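3-oxosteroid 1-dehydrogenase (Sterolibacterium denitrificans, PDB 7P18) probably catalyses the FAD-dependent introduction of a 1,2 double bond into 3-oxosteroids, passing the electrons to an acceptor. Local coordinates at residues I63-Y73 / Y119-R130. Numbering follows the deposited sequence.
Sequences IKDSFDEALTY and YQHLPGAKPGGR
Arg130 takes the carboxylate of Asp65 side-on in a salt bridge: NE lies 2.9 Å from OD2 along an almost straight bond (178°), while NH2 reaches OD1. Both oxygens are met on their syn sides, although the planes are 34° apart. NH1 and NH2 grip one backbone oxygen end-on, each 2.9 Å from Gly124 O, tilted from the guanidinium plane. NH1 also salt-bridges Asp117, and Asp65 OD2 accepts from the backbone of Asn57.

The second salt bridge belongs to Lys126, whose NZ is 2.8 Å from Glu69 OE2, approaching from above the carboxylate plane, and also donates to Lys64 O. Its CG lies over the centre of the Arg130 guanidinium, and a bend at chi2 directs NZ between these two acceptors. Ser66 OG accepts from Glu69 N at 3.2 Å, N-capping helix 67-78, and donates to Glu69 OE1.

Tyr73 inserts its ring beside the turns of 119-125. Its CE1 packs 3.7 Å from Ala125 CB, Pro123 O and Tyr119 O lie at the ring edge, and Arg130 NH1 sits over one face. With CG anti to the backbone N (chi1 -173°), the phenol extends until OH accepts from Tyr119 N at 3.1 Å; Pro537 O is its other partner. Gly124 CA comes within 3.5 Å of Glu69 O, leaving no room for a side chain.

Replacing Arg130 by a leucine would probably leave the buried Asp65 carboxylate without its salt-bridge mate and Gly124 O without both donors.

Within the FAD-binding domain, with the Arg130 side chain about 10 Å from that of FAD-binding Ala52, the paired charges join the start of helix 67-78 and the residues just before it to the loop preceding strand 131-138, Arg130 tying the Asp65 carboxylate to the Gly124 carbonyl of its own segment.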
ATOM      1  N   ILE A  63       9.543 -20.182  10.958  1.00 23.40           N
ATOM      2  CA  ILE A  63       9.602 -21.326  10.023  1.00 23.60           C
ATOM      3  C   ILE A  63      10.828 -21.168   9.124  1.00 22.75           C
ATOM      4  O   ILE A  63      11.409 -20.062   9.016  1.00 22.10           O
ATOM      5  CB  ILE A  63       8.294 -21.457   9.236  1.00 25.04           C
ATOM      6  CG1 ILE A  63       7.997 -20.211   8.384  1.00 27.60           C
ATOM      7  CG2 ILE A  63       7.152 -21.802  10.178  1.00 27.51           C
ATOM      8  CD1 ILE A  63       6.885 -20.433   7.392  1.00 29.98           C
ATOM      9  N   LYS A  64      11.208 -22.235   8.443  1.00 23.15           N
ATOM     10  CA  LYS A  64      12.446 -22.167   7.636  1.00 24.56           C
ATOM     11  C   LYS A  64      12.125 -21.571   6.260  1.00 25.44           C
ATOM     12  O   LYS A  64      11.065 -21.843   5.684  1.00 26.08           O
ATOM     13  CB  LYS A  64      13.185 -23.506   7.566  1.00 29.62           C
ATOM     14  CG  LYS A  64      14.716 -23.383   7.673  1.00 31.03           C
ATOM     15  CD  LYS A  64      15.234 -22.767   8.996  1.00 30.11           C
ATOM     16  CE  LYS A  64      16.686 -22.335   8.914  1.00 28.37           C
ATOM     17  NZ  LYS A  64      17.243 -22.017  10.278  1.00 28.35           N
ATOM     18  N   ASP A  65      13.078 -20.804   5.762  1.00 22.67           N
ATOM     19  CA  ASP A  65      13.021 -20.128   4.448  1.00 24.10           C
ATOM     20  C   ASP A  65      14.436 -20.124   3.871  1.00 25.76           C
ATOM     21  O   ASP A  65      15.402 -20.557   4.561  1.00 23.18           O
ATOM     22  CB  ASP A  65      12.472 -18.709   4.622  1.00 22.65           C
ATOM     23  CG  ASP A  65      11.896 -18.103   3.351  1.00 24.22           C
ATOM     24  OD1 ASP A  65      11.872 -18.798   2.319  1.00 22.61           O
ATOM     25  OD2 ASP A  65      11.519 -16.905   3.408  1.00 20.80           O
ATOM     26  N   SER A  66      14.573 -19.691   2.636  1.00 24.58           N
ATOM     27  CA  SER A  66      15.880 -19.672   1.958  1.00 26.46           C
ATOM     28  C   SER A  66      15.830 -18.732   0.780  1.00 27.70           C
ATOM     29  O   SER A  66      14.747 -18.541   0.197  1.00 24.68           O
ATOM     30  CB  SER A  66      16.296 -21.059   1.493  1.00 24.93           C
ATOM     31  OG  SER A  66      15.421 -21.611   0.542  1.00 23.97           O
ATOM     32  N   PHE A  67      17.002 -18.232   0.446  1.00 27.37           N
ATOM     33  CA  PHE A  67      17.251 -17.408  -0.747  1.00 28.23           C
ATOM     34  C   PHE A  67      16.699 -18.138  -1.979  1.00 25.23           C
ATOM     35  O   PHE A  67      15.981 -17.520  -2.808  1.00 23.41           O
ATOM     36  CB  PHE A  67      18.748 -17.134  -0.854  1.00 28.28           C
ATOM     37  CG  PHE A  67      19.125 -16.256  -2.016  1.00 26.57           C
ATOM     38  CD1 PHE A  67      19.350 -16.798  -3.268  1.00 29.73           C
ATOM     39  CD2 PHE A  67      19.262 -14.892  -1.843  1.00 26.21           C
ATOM     40  CE1 PHE A  67      19.736 -15.993  -4.337  1.00 25.40           C
ATOM     41  CE2 PHE A  67      19.616 -14.079  -2.905  1.00 26.20           C
ATOM     42  CZ  PHE A  67      19.861 -14.633  -4.146  1.00 27.44           C
ATOM     43  N   ASP A  68      17.030 -19.408  -2.150  1.00 24.80           N
ATOM     44  CA  ASP A  68      16.643 -20.117  -3.405  1.00 24.54           C
ATOM     45  C   ASP A  68      15.115 -20.307  -3.488  1.00 24.48           C
ATOM     46  O   ASP A  68      14.557 -20.188  -4.597  1.00 22.15           O
ATOM     47  CB  ASP A  68      17.347 -21.461  -3.538  1.00 26.78           C
ATOM     48  CG  ASP A  68      17.262 -22.016  -4.942  1.00 26.79           C
ATOM     49  OD1 ASP A  68      17.682 -21.309  -5.881  1.00 28.74           O
ATOM     50  OD2 ASP A  68      16.677 -23.087  -5.081  1.00 29.88           O
ATOM     51  N   GLU A  69      14.435 -20.605  -2.384  1.00 23.39           N
ATOM     52  CA  GLU A  69      12.948 -20.714  -2.406  1.00 22.59           C
ATOM     53  C   GLU A  69      12.327 -19.350  -2.792  1.00 19.78           C
ATOM     54  O   GLU A  69      11.369 -19.340  -3.615  1.00 20.48           O
ATOM     55  CB  GLU A  69      12.405 -21.191  -1.053  1.00 23.72           C
ATOM     56  CG  GLU A  69      12.609 -22.672  -0.796  1.00 26.35           C
ATOM     57  CD  GLU A  69      12.396 -22.982   0.659  1.00 22.32           C
ATOM     58  OE1 GLU A  69      13.234 -22.522   1.478  1.00 27.94           O
ATOM     59  OE2 GLU A  69      11.357 -23.597   0.975  1.00 22.64           O
ATOM     60  N   ALA A  70      12.821 -18.254  -2.210  1.00 21.22           N
ATOM     61  CA  ALA A  70      12.334 -16.887  -2.451  1.00 22.48           C
ATOM     62  C   ALA A  70      12.582 -16.513  -3.915  1.00 22.83           C
ATOM     63  O   ALA A  70      11.713 -15.844  -4.531  1.00 20.63           O
ATOM     64  CB  ALA A  70      12.951 -15.920  -1.481  1.00 21.26           C
ATOM     65  N   LEU A  71      13.704 -16.930  -4.479  1.00 21.12           N
ATOM     66  CA  LEU A  71      14.004 -16.639  -5.906  1.00 22.19           C
ATOM     67  C   LEU A  71      13.045 -17.443  -6.785  1.00 20.71           C
ATOM     68  O   LEU A  71      12.536 -16.885  -7.773  1.00 24.16           O
ATOM     69  CB  LEU A  71      15.475 -16.947  -6.245  1.00 22.37           C
ATOM     70  CG  LEU A  71      15.853 -16.702  -7.709  1.00 22.00           C
ATOM     71  CD1 LEU A  71      15.733 -15.225  -8.061  1.00 23.04           C
ATOM     72  CD2 LEU A  71      17.258 -17.206  -8.003  1.00 25.01           C
ATOM     73  N   THR A  72      12.780 -18.711  -6.468  1.00 21.24           N
ATOM     74  CA  THR A  72      11.813 -19.541  -7.209  1.00 20.26           C
ATOM     75  C   THR A  72      10.458 -18.821  -7.267  1.00 21.28           C
ATOM     76  O   THR A  72       9.869 -18.677  -8.348  1.00 21.00           O
ATOM     77  CB  THR A  72      11.750 -20.937  -6.592  1.00 23.02           C
ATOM     78  OG1 THR A  72      13.004 -21.577  -6.871  1.00 23.85           O
ATOM     79  CG2 THR A  72      10.601 -21.744  -7.143  1.00 22.38           C
ATOM     80  N   TYR A  73       9.982 -18.393  -6.114  1.00 20.45           N
ATOM     81  CA  TYR A  73       8.709 -17.650  -5.966  1.00 18.48           C
ATOM     82  C   TYR A  73       8.732 -16.363  -6.805  1.00 18.84           C
ATOM     83  O   TYR A  73       7.767 -16.167  -7.555  1.00 19.60           O
ATOM     84  CB  TYR A  73       8.449 -17.391  -4.501  1.00 18.13           C
ATOM     85  CG  TYR A  73       7.112 -16.784  -4.183  1.00 18.40           C
ATOM     86  CD1 TYR A  73       5.958 -17.548  -4.220  1.00 19.37           C
ATOM     87  CD2 TYR A  73       7.003 -15.459  -3.806  1.00 22.40           C
ATOM     88  CE1 TYR A  73       4.715 -17.015  -3.885  1.00 20.42           C
ATOM     89  CE2 TYR A  73       5.772 -14.918  -3.468  1.00 19.43           C
ATOM     90  CZ  TYR A  73       4.630 -15.700  -3.470  1.00 19.88           C
ATOM     91  OH  TYR A  73       3.399 -15.161  -3.130  1.00 18.82           O
ATOM     92  N   TYR A 119       0.381 -15.830  -3.147  1.00 20.86           N
ATOM     93  CA  TYR A 119       0.253 -16.797  -4.251  1.00 19.81           C
ATOM     94  C   TYR A 119       0.632 -18.190  -3.735  1.00 23.27           C
ATOM     95  O   TYR A 119       1.749 -18.668  -3.973  1.00 20.95           O
ATOM     96  CB  TYR A 119       1.125 -16.408  -5.449  1.00 20.79           C
ATOM     97  CG  TYR A 119       0.921 -15.023  -6.005  1.00 20.32           C
ATOM     98  CD1 TYR A 119      -0.324 -14.564  -6.431  1.00 23.20           C
ATOM     99  CD2 TYR A 119       1.993 -14.166  -6.141  1.00 19.01           C
ATOM    100  CE1 TYR A 119      -0.479 -13.271  -6.938  1.00 22.31           C
ATOM    101  CE2 TYR A 119       1.849 -12.887  -6.654  1.00 20.24           C
ATOM    102  CZ  TYR A 119       0.618 -12.459  -7.105  1.00 20.61           C
ATOM    103  OH  TYR A 119       0.525 -11.196  -7.615  1.00 19.80           O
ATOM    104  N   GLN A 120      -0.264 -18.816  -2.970  1.00 22.09           N
ATOM    105  CA  GLN A 120       0.055 -20.095  -2.304  1.00 22.15           C
ATOM    106  C   GLN A 120       0.237 -21.187  -3.374  1.00 23.62           C
ATOM    107  O   GLN A 120       0.896 -22.199  -3.075  1.00 25.57           O
ATOM    108  CB  GLN A 120      -1.044 -20.467  -1.314  1.00 21.98           C
ATOM    109  CG  GLN A 120      -1.034 -19.590  -0.071  1.00 20.96           C
ATOM    110  CD  GLN A 120       0.214 -19.739   0.758  1.00 20.60           C
ATOM    111  OE1 GLN A 120       0.588 -20.840   1.115  1.00 21.88           O
ATOM    112  NE2 GLN A 120       0.895 -18.620   1.027  1.00 19.93           N
ATOM    113  N   HIS A 121      -0.317 -21.005  -4.569  1.00 21.23           N
ATOM    114  CA  HIS A 121      -0.190 -21.991  -5.675  1.00 21.78           C
ATOM    115  C   HIS A 121       1.188 -21.916  -6.351  1.00 23.42           C
ATOM    116  O   HIS A 121       1.449 -22.778  -7.178  1.00 24.72           O
ATOM    117  CB  HIS A 121      -1.287 -21.770  -6.685  1.00 24.82           C
ATOM    118  CG  HIS A 121      -1.275 -20.388  -7.258  1.00 24.38           C
ATOM    119  ND1 HIS A 121      -1.925 -19.312  -6.621  1.00 24.78           N
ATOM    120  CD2 HIS A 121      -0.663 -19.867  -8.346  1.00 23.73           C
ATOM    121  CE1 HIS A 121      -1.753 -18.221  -7.352  1.00 26.12           C
ATOM    122  NE2 HIS A 121      -0.964 -18.521  -8.389  1.00 24.39           N
ATOM    123  N   LEU A 122       1.995 -20.883  -6.125  1.00 21.28           N
ATOM    124  CA  LEU A 122       3.315 -20.760  -6.804  1.00 21.88           C
ATOM    125  C   LEU A 122       4.375 -21.516  -6.024  1.00 23.37           C
ATOM    126  O   LEU A 122       4.337 -21.582  -4.794  1.00 23.07           O
ATOM    127  CB  LEU A 122       3.685 -19.286  -6.968  1.00 20.81           C
ATOM    128  CG  LEU A 122       2.868 -18.525  -8.013  1.00 22.18           C
ATOM    129  CD1 LEU A 122       3.443 -17.131  -8.189  1.00 24.30           C
ATOM    130  CD2 LEU A 122       2.790 -19.265  -9.365  1.00 23.02           C
ATOM    131  N   PRO A 123       5.401 -22.064  -6.693  1.00 21.54           N
ATOM    132  CA  PRO A 123       6.473 -22.739  -5.972  1.00 20.90           C
ATOM    133  C   PRO A 123       7.240 -21.728  -5.132  1.00 23.30           C
ATOM    134  O   PRO A 123       7.348 -20.582  -5.558  1.00 22.28           O
ATOM    135  CB  PRO A 123       7.350 -23.335  -7.074  1.00 20.53           C
ATOM    136  CG  PRO A 123       7.103 -22.402  -8.240  1.00 21.02           C
ATOM    137  CD  PRO A 123       5.636 -22.016  -8.139  1.00 22.54           C
ATOM    138  N   GLY A 124       7.707 -22.148  -3.946  1.00 20.93           N
ATOM    139  CA  GLY A 124       8.530 -21.284  -3.089  1.00 21.14           C
ATOM    140  C   GLY A 124       7.733 -20.339  -2.188  1.00 21.41           C
ATOM    141  O   GLY A 124       8.366 -19.513  -1.493  1.00 22.37           O
ATOM    142  N   ALA A 125       6.422 -20.456  -2.180  1.00 21.33           N
ATOM    143  CA  ALA A 125       5.494 -19.693  -1.318  1.00 21.57           C
ATOM    144  C   ALA A 125       5.684 -20.130   0.127  1.00 23.10           C
ATOM    145  O   ALA A 125       6.019 -21.283   0.341  1.00 20.76           O
ATOM    146  CB  ALA A 125       4.077 -19.920  -1.726  1.00 22.35           C
ATOM    147  N   LYS A 126       5.470 -19.216   1.065  1.00 22.87           N
ATOM    148  CA  LYS A 126       5.483 -19.531   2.516  1.00 21.20           C
ATOM    149  C   LYS A 126       4.118 -19.213   3.102  1.00 23.47           C
ATOM    150  O   LYS A 126       3.383 -18.325   2.627  1.00 20.63           O
ATOM    151  CB  LYS A 126       6.647 -18.791   3.167  1.00 21.35           C
ATOM    152  CG  LYS A 126       8.018 -19.302   2.755  1.00 22.81           C
ATOM    153  CD  LYS A 126       8.325 -20.715   3.304  1.00 21.82           C
ATOM    154  CE  LYS A 126       9.505 -21.332   2.575  1.00 24.17           C
ATOM    155  NZ  LYS A 126       9.924 -22.616   3.200  1.00 26.01           N
ATOM    156  N   PRO A 127       3.738 -19.961   4.160  1.00 21.89           N
ATOM    157  CA  PRO A 127       2.447 -19.775   4.824  1.00 22.39           C
ATOM    158  C   PRO A 127       2.396 -18.655   5.876  1.00 23.68           C
ATOM    159  O   PRO A 127       1.339 -18.411   6.438  1.00 24.12           O
ATOM    160  CB  PRO A 127       2.235 -21.161   5.447  1.00 21.09           C
ATOM    161  CG  PRO A 127       3.614 -21.613   5.794  1.00 21.93           C
ATOM    162  CD  PRO A 127       4.481 -21.145   4.645  1.00 23.94           C
ATOM    163  N   GLY A 128       3.525 -17.990   6.126  1.00 22.46           N
ATOM    164  CA  GLY A 128       3.604 -16.859   7.060  1.00 21.38           C
ATOM    165  C   GLY A 128       5.022 -16.396   7.221  1.00 21.20           C
ATOM    166  O   GLY A 128       5.926 -17.073   6.721  1.00 23.71           O
ATOM    167  N   GLY A 129       5.217 -15.246   7.831  1.00 22.48           N
ATOM    168  CA  GLY A 129       6.516 -14.887   8.408  1.00 22.38           C
ATOM    169  C   GLY A 129       7.385 -14.051   7.483  1.00 21.99           C
ATOM    170  O   GLY A 129       8.304 -13.437   8.011  1.00 23.45           O
ATOM    171  N   ARG A 130       7.152 -14.019   6.154  1.00 20.38           N
ATOM    172  CA  ARG A 130       7.968 -13.127   5.279  1.00 19.67           C
ATOM    173  C   ARG A 130       7.523 -11.669   5.446  1.00 19.28           C
ATOM    174  O   ARG A 130       8.372 -10.772   5.485  1.00 21.03           O
ATOM    175  CB  ARG A 130       7.878 -13.560   3.811  1.00 21.03           C
ATOM    176  CG  ARG A 130       8.433 -14.941   3.508  1.00 23.12           C
ATOM    177  CD  ARG A 130       8.458 -15.175   2.007  1.00 22.15           C
ATOM    178  NE  ARG A 130       9.326 -16.272   1.620  1.00 22.59           N
ATOM    179  CZ  ARG A 130       9.185 -17.023   0.522  1.00 23.05           C
ATOM    180  NH1 ARG A 130       8.171 -16.857  -0.323  1.00 20.76           N
ATOM    181  NH2 ARG A 130      10.108 -17.934   0.252  1.00 21.32           N
TER